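Local coordinates for protein L-lysine 6-monooxygenase involved in desferrioxamine biosynthesis (Erwinia amylovora CFBP1430, PDB 5O8R) that probably catalyses the NADPH-dependent N6-hydroxylation of L-lysine as a flavin monooxygenase using FAD, in the biosynthesis of the siderophore desferrioxamine, at residues A[195-200]-A[337-342]; A[28-33]-A[409-414]. All coordinates share one frame; numbering follows the deposited sequence.

How the interactions relate
The two contacts belong to different parts of the monooxygenase and lie on opposite sides of the chain's centre, their own centres 42 Å apart and their nearest atoms about 25 Å apart. Interaction 1 is buried and sits at the NADP site, where two neighbouring parallel strands end against the adenosine half of the dinucleotide; its Ala339 side chain is about 12 Å from a bound FAD. Interaction 2 is a surface contact away from the annotated sites, joining residues 28-33, just after helix 18-27, to the end of helix 399-411. In sequence, both segments of interaction 1 fall between those of interaction 2, which brings early and late parts of the chain together.

Interaction 1 (A[195-200]-A[337-342]); sequences ITVLGS and VMATGY. With NAP (NADP nicotinamide-adenine-dinucleotide phosphate), chain D.
Two adjacent strands of the five-stranded parallel sheet in the NADP-binding region, 194-198 and 335-338, run side by side here and end at the dinucleotide. Three backbone hydrogen bonds join them: Val337 N to Thr196 O (3.0 Å), Leu198 N to Val337 O (2.9 Å) and Ala339 N to Leu198 O (2.8 Å). The last lies beyond the strand proper and carries the pairing to the turn at the nucleotide.

On one face Val197 and Val337 lie alongside each other, pointing the same way, with Val197 CG2 4.2 Å from Val337 CB. Ala339 CB joins them near Val197 CG1, and helix 202-212 packs over this face through Ala204 and Ile207. On the other face Leu198 and Met338 both hold CG anti to the backbone N (chi1 -168° and -171°), which lets them leave the sheet side by side; bends at chi2 and chi3 then curl the Met338 chain and leave its SD 3.7 Å from Leu198 CD2. That same CD2 also touches Thr340 CG2 and lies 3.7 Å from C2A of the NADP adenine, so one methyl links the sheet to the base.

At the strand end Ser200 N donates to the ribose hydroxyl O3B of NADP (2.8 Å, N-H...O 156°). Gly199 CA and Thr340 CA both approach the ribose ring oxygen O4B. Thr340 OG1 turns elsewhere, to the carbonyl of Trp164. Gly199 also fits a Rossmann-type GxGxxA pattern continued by Gly201 and Ala204, and this strand-turn-helix beside a parallel neighbour is the classic Rossmann dinucleotide site.

Interaction 2 (A[28-33]-A[409-414]); sequences EPVEGL and EITGRE
Leu33 meets the last turn of helix 399-411 with its side chain at about a right angle to those of both Ile410 and Thr411. One methyl does the touching: Leu33 CD1 is 3.6 Å from Ile410 CG2 and 3.8 Å from Thr411 OG1. The leucine therefore lies across the two helix residues, bridging the CG2 methyl branch of the buried Ile410 and the hydroxyl of the partly exposed Thr411. The CB of Leu33 points toward the helix end, and with CG anti to the backbone N (chi1 -174°) it is CD1 that makes the touch. Phe11 of strand 8-14 touches both Leu33 and Ile410, making this the inner, apolar end of the contact.

Toward solvent the character changes. The CB of Val30 also points toward the helix end, but the touch is looser, its CG1 4.4 Å from Thr411 OG1 and 4.3 Å from Arg413 NH2. The first side-chain bond of Arg413 runs alongside the 28-33 loop; the chain, extended at chi2 (174°), then carries the guanidinium across to it, and the bend at chi3 (-109°) sets how the flat group is turned. Its edge faces the carbonyl of Glu31, with Arg413 NH1 3.7 Å from Glu31 O, near the guanidinium plane but too far for a hydrogen bond. The carboxylate of the same glutamate is farther still, Glu31 OE1 lying 6.2 Å from Arg413 NH2, so any attraction between the charges is probably modest. No hydrogen bond crosses between the segments.

Both backbones turn at a glycine with positive phi. Gly32 occupies the third position of a type II beta turn running from Val30 to Leu33, its closing hydrogen bond weak, while Gly412 ends the helix and redirects the chain to Arg413. The result is a beta turn, in the connection from helix 18-27 to strand 35-38, packed against a glycine-terminated helix C-terminus.

Interaction 1 (A[195-200]-A[337-342])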
loop_
_atom_site.group_PDB
_atom_site.type_symbol
_atom_site.label_atom_id
_atom_site.label_comp_id
_atom_site.label_asym_id
_atom_site.label_seq_id
_atom_site.Cartn_x
_atom_site.Cartn_y
_atom_site.Cartn_z
ATOM N N ILE A 195 3.360 33.523 1.366
ATOM C CA ILE A 195 3.641 32.991 0.027
ATOM C C ILE A 195 2.383 32.375 -0.500
ATOM O O ILE A 195 1.633 31.810 0.233
ATOM C CB ILE A 195 4.677 31.866 0.077
ATOM C CG1 ILE A 195 5.911 32.310 0.857
ATOM C CG2 ILE A 195 5.049 31.456 -1.335
ATOM C CD1 ILE A 195 6.941 31.225 1.091
ATOM N N THR A 196 2.177 32.434 -1.786
ATOM C CA THR A 196 0.965 31.916 -2.372
ATOM C C THR A 196 1.381 31.160 -3.572
ATOM O O THR A 196 2.292 31.555 -4.235
ATOM C CB THR A 196 0.095 33.086 -2.801
ATOM O OG1 THR A 196 -0.320 33.753 -1.624
ATOM C CG2 THR A 196 -1.093 32.655 -3.593
ATOM N N VAL A 197 0.687 30.090 -3.878
ATOM C CA VAL A 197 1.099 29.196 -4.935
ATOM C C VAL A 197 -0.065 29.100 -5.818
ATOM O O VAL A 197 -1.122 28.722 -5.360
ATOM C CB VAL A 197 1.500 27.836 -4.385
ATOM C CG1 VAL A 197 1.743 26.864 -5.500
ATOM C CG2 VAL A 197 2.789 27.984 -3.612
ATOM N N LEU A 198 0.118 29.497 -7.072
ATOM C CA LEU A 198 -0.993 29.709 -7.970
ATOM C C LEU A 198 -0.937 28.690 -9.086
ATOM O O LEU A 198 0.052 28.604 -9.788
ATOM C CB LEU A 198 -0.945 31.115 -8.493
ATOM C CG LEU A 198 -2.280 31.374 -9.188
ATOM C CD1 LEU A 198 -2.989 32.591 -8.654
ATOM C CD2 LEU A 198 -2.055 31.527 -10.667
ATOM N N GLY A 199 -1.995 27.899 -9.227
ATOM C CA GLY A 199 -2.014 26.718 -10.127
ATOM C C GLY A 199 -2.047 25.423 -9.325
ATOM O O GLY A 199 -1.518 25.410 -8.216
ATOM N N SER A 200 -2.710 24.373 -9.839
ATOM C CA SER A 200 -2.868 23.117 -9.081
ATOM C C SER A 200 -2.470 21.865 -9.836
ATOM O O SER A 200 -2.942 20.760 -9.532
ATOM C CB SER A 200 -4.287 22.974 -8.510
ATOM O OG SER A 200 -5.261 22.918 -9.536
ATOM N N VAL A 337 4.328 32.244 -6.292
ATOM C CA VAL A 337 4.924 31.213 -7.104
ATOM C C VAL A 337 3.871 30.899 -8.100
ATOM O O VAL A 337 2.769 30.496 -7.728
ATOM C CB VAL A 337 5.274 29.971 -6.302
ATOM C CG1 VAL A 337 5.740 28.865 -7.211
ATOM C CG2 VAL A 337 6.377 30.296 -5.296
ATOM N N MET A 338 4.201 31.131 -9.366
ATOM C CA MET A 338 3.250 31.036 -10.429
ATOM C C MET A 338 3.471 29.679 -11.119
ATOM O O MET A 338 4.367 29.516 -11.921
ATOM C CB MET A 338 3.470 32.186 -11.351
ATOM C CG MET A 338 2.365 32.274 -12.371
ATOM S SD MET A 338 0.987 33.242 -11.777
ATOM C CE MET A 338 1.824 34.776 -11.400
ATOM N N ALA A 339 2.640 28.698 -10.777
ATOM C CA ALA A 339 2.883 27.285 -11.081
ATOM C C ALA A 339 1.897 26.930 -12.155
ATOM O O ALA A 339 1.108 25.977 -12.035
ATOM C CB ALA A 339 2.690 26.432 -9.819
ATOM N N THR A 340 1.966 27.710 -13.222
ATOM C CA THR A 340 0.916 27.749 -14.254
ATOM C C THR A 340 1.316 27.059 -15.527
ATOM O O THR A 340 0.566 27.095 -16.506
ATOM C CB THR A 340 0.523 29.200 -14.585
ATOM O OG1 THR A 340 1.702 30.002 -14.781
ATOM C CG2 THR A 340 -0.238 29.764 -13.435
ATOM N N GLY A 341 2.488 26.432 -15.518
ATOM C CA GLY A 341 2.851 25.527 -16.581
ATOM C C GLY A 341 3.757 26.032 -17.690
ATOM O O GLY A 341 4.662 26.854 -17.456
ATOM N N TYR A 342 3.542 25.448 -18.876
ATOM C CA TYR A 342 4.410 25.593 -20.043
ATOM C C TYR A 342 3.479 25.655 -21.233
ATOM O O TYR A 342 2.403 25.102 -21.155
ATOM C CB TYR A 342 5.316 24.385 -20.089
ATOM C CG TYR A 342 6.264 24.376 -18.901
ATOM C CD1 TYR A 342 5.889 23.923 -17.652
ATOM C CD2 TYR A 342 7.513 24.864 -19.030
ATOM C CE1 TYR A 342 6.766 23.981 -16.575
ATOM C CE2 TYR A 342 8.408 24.914 -17.976
ATOM C CZ TYR A 342 8.045 24.491 -16.749
ATOM O OH TYR A 342 9.010 24.590 -15.751
HETATM P PA NAP D . -0.136 22.372 -15.363
HETATM O O1A NAP D . -0.234 22.836 -16.833
HETATM O O2A NAP D . -1.001 21.217 -14.825
HETATM O O5B NAP D . -0.262 23.599 -14.323
HETATM C C5B NAP D . -1.227 24.594 -14.626
HETATM C C4B NAP D . -2.075 24.902 -13.422
HETATM O O4B NAP D . -2.109 26.309 -13.494
HETATM C C3B NAP D . -3.500 24.310 -13.514
HETATM O O3B NAP D . -4.088 23.890 -12.241
HETATM C C2B NAP D . -4.185 25.477 -14.218
HETATM O O2B NAP D . -5.627 25.477 -14.114
HETATM C C1B NAP D . -3.474 26.647 -13.537
HETATM N N9A NAP D . -3.721 27.970 -14.167
HETATM C C8A NAP D . -3.489 28.432 -15.431
HETATM N N7A NAP D . -3.938 29.730 -15.540
HETATM C C5A NAP D . -4.434 30.064 -14.340
HETATM C C6A NAP D . -5.067 31.228 -13.738
HETATM N N6A NAP D . -5.201 32.289 -14.510
HETATM N N1A NAP D . -5.487 31.200 -12.445
HETATM C C2A NAP D . -5.315 30.107 -11.651
HETATM N N3A NAP D . -4.737 28.967 -12.117
HETATM C C4A NAP D . -4.299 28.911 -13.430
HETATM O O3 NAP D . 1.442 22.019 -15.298
HETATM P PN NAP D . 2.503 21.943 -14.087
HETATM O O1N NAP D . 3.687 22.716 -14.585
HETATM O O2N NAP D . 1.861 22.325 -12.704
HETATM O O5D NAP D . 2.968 20.384 -14.246
HETATM C C5D NAP D . 2.217 19.374 -14.964
HETATM C C4D NAP D . 2.512 19.371 -16.476
HETATM O O4D NAP D . 3.863 18.954 -16.562
HETATM C C3D NAP D . 1.620 18.412 -17.307
HETATM O O3D NAP D . 1.048 18.932 -18.540
HETATM C C2D NAP D . 2.508 17.214 -17.575
HETATM O O2D NAP D . 2.644 16.922 -18.977
HETATM C C1D NAP D . 3.869 17.577 -16.937
HETATM N N1N NAP D . 4.320 16.757 -15.789
HETATM C C2N NAP D . 5.230 17.294 -14.922
HETATM C C3N NAP D . 5.715 16.512 -13.864
HETATM C C7N NAP D . 6.696 17.020 -12.863
HETATM O O7N NAP D . 7.561 16.229 -12.438
HETATM N N7N NAP D . 6.539 18.292 -12.479
HETATM C C4N NAP D . 5.273 15.199 -13.698
HETATM C C5N NAP D . 4.346 14.675 -14.592
HETATM C C6N NAP D . 3.893 15.468 -15.639
HETATM P P2B NAP D . -6.542 24.506 -15.030
HETATM O O1X NAP D . -7.909 25.196 -15.050
HETATM O O2X NAP D . -6.506 23.141 -14.347
HETATM O O3X NAP D . -5.817 24.475 -16.362
#

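Interaction 2 (A[28-33]-A[409-414])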
loop_
_atom_site.group_PDB
_atom_site.type_symbol
_atom_site.label_atom_id
_atom_site.label_comp_id
_atom_site.label_asym_id
_atom_site.label_seq_id
_atom_site.Cartn_x
_atom_site.Cartn_y
_atom_site.Cartn_z
ATOM N N GLU A 28 19.941 5.233 -33.560
ATOM C CA GLU A 28 21.360 5.088 -33.745
ATOM C C GLU A 28 21.731 3.814 -34.473
ATOM O O GLU A 28 22.409 3.884 -35.476
ATOM C CB GLU A 28 22.122 5.172 -32.425
ATOM C CG GLU A 28 23.580 5.571 -32.634
ATOM C CD GLU A 28 24.445 5.506 -31.398
ATOM O OE1 GLU A 28 25.390 6.323 -31.312
ATOM O OE2 GLU A 28 24.178 4.626 -30.550
ATOM N N PRO A 29 21.244 2.658 -34.020
ATOM C CA PRO A 29 21.748 1.398 -34.543
ATOM C C PRO A 29 20.962 0.895 -35.781
ATOM O O PRO A 29 21.248 -0.201 -36.293
ATOM C CB PRO A 29 21.513 0.465 -33.356
ATOM C CG PRO A 29 20.185 0.913 -32.880
ATOM C CD PRO A 29 20.064 2.394 -33.178
ATOM N N VAL A 30 19.986 1.676 -36.245
ATOM C CA VAL A 30 19.228 1.349 -37.435
ATOM C C VAL A 30 20.135 1.428 -38.629
ATOM O O VAL A 30 20.734 2.461 -38.863
ATOM C CB VAL A 30 18.037 2.298 -37.623
ATOM C CG1 VAL A 30 17.472 2.250 -39.034
ATOM C CG2 VAL A 30 16.934 1.912 -36.662
ATOM N N GLU A 31 20.222 0.334 -39.388
ATOM C CA GLU A 31 21.128 0.254 -40.530
ATOM C C GLU A 31 20.651 1.178 -41.650
ATOM O O GLU A 31 19.446 1.219 -41.987
ATOM C CB GLU A 31 21.197 -1.172 -41.020
ATOM C CG GLU A 31 22.176 -1.390 -42.158
ATOM C CD GLU A 31 22.079 -2.788 -42.760
ATOM O OE1 GLU A 31 21.270 -3.618 -42.274
ATOM O OE2 GLU A 31 22.814 -3.053 -43.737
ATOM N N GLY A 32 21.597 1.946 -42.188
ATOM C CA GLY A 32 21.302 2.837 -43.311
ATOM C C GLY A 32 20.447 4.029 -43.004
ATOM O O GLY A 32 19.798 4.601 -43.876
ATOM N N LEU A 33 20.443 4.396 -41.736
ATOM C CA LEU A 33 19.742 5.579 -41.292
ATOM C C LEU A 33 20.827 6.495 -40.895
ATOM O O LEU A 33 21.690 6.144 -40.066
ATOM C CB LEU A 33 18.839 5.306 -40.108
ATOM C CG LEU A 33 17.976 6.486 -39.705
ATOM C CD1 LEU A 33 17.062 6.892 -40.838
ATOM C CD2 LEU A 33 17.164 6.118 -38.482
ATOM N N GLU A 409 7.967 6.094 -40.829
ATOM C CA GLU A 409 7.936 7.114 -41.897
ATOM C C GLU A 409 9.295 7.511 -42.462
ATOM O O GLU A 409 9.478 7.644 -43.658
ATOM C CB GLU A 409 7.344 8.394 -41.369
ATOM C CG GLU A 409 5.897 8.281 -40.970
ATOM C CD GLU A 409 4.957 8.262 -42.151
ATOM O OE1 GLU A 409 3.793 7.875 -41.895
ATOM O OE2 GLU A 409 5.368 8.636 -43.300
ATOM N N ILE A 410 10.247 7.755 -41.583
ATOM C CA ILE A 410 11.564 8.216 -42.001
ATOM C C ILE A 410 12.212 7.113 -42.803
ATOM O O ILE A 410 13.028 7.364 -43.664
ATOM C CB ILE A 410 12.421 8.600 -40.766
ATOM C CG1 ILE A 410 11.952 9.956 -40.205
ATOM C CG2 ILE A 410 13.908 8.648 -41.088
ATOM C CD1 ILE A 410 12.565 10.339 -38.865
ATOM N N THR A 411 11.834 5.885 -42.525
ATOM C CA THR A 411 12.571 4.745 -42.993
ATOM C C THR A 411 11.802 3.953 -44.033
ATOM O O THR A 411 12.425 3.233 -44.761
ATOM C CB THR A 411 12.987 3.940 -41.740
ATOM O OG1 THR A 411 14.319 4.261 -41.393
ATOM C CG2 THR A 411 12.934 2.548 -41.864
ATOM N N GLY A 412 10.474 4.088 -44.109
ATOM C CA GLY A 412 9.624 3.256 -44.981
ATOM C C GLY A 412 9.276 1.847 -44.485
ATOM O O GLY A 412 8.405 1.214 -45.058
ATOM N N ARG A 413 9.912 1.380 -43.408
ATOM C CA ARG A 413 9.765 0.009 -42.864
ATOM C C ARG A 413 9.583 -0.008 -41.359
ATOM O O ARG A 413 10.086 0.853 -40.682
ATOM C CB ARG A 413 10.965 -0.875 -43.202
ATOM C CG ARG A 413 12.309 -0.241 -43.049
ATOM C CD ARG A 413 13.444 -1.219 -43.265
ATOM N NE ARG A 413 14.138 -1.529 -42.011
ATOM C CZ ARG A 413 15.321 -1.031 -41.633
ATOM N NH1 ARG A 413 16.001 -0.156 -42.417
ATOM N NH2 ARG A 413 15.820 -1.412 -40.436
ATOM N N GLU A 414 8.862 -1.002 -40.845
ATOM C CA GLU A 414 8.705 -1.192 -39.392
ATOM C C GLU A 414 10.035 -1.583 -38.832
ATOM O O GLU A 414 10.629 -2.570 -39.244
ATOM C CB GLU A 414 7.680 -2.273 -38.990
ATOM C CG GLU A 414 6.250 -1.743 -38.826
ATOM C CD GLU A 414 5.506 -2.358 -37.641
ATOM O OE1 GLU A 414 4.772 -1.586 -36.939
ATOM O OE2 GLU A 414 5.672 -3.592 -37.410
#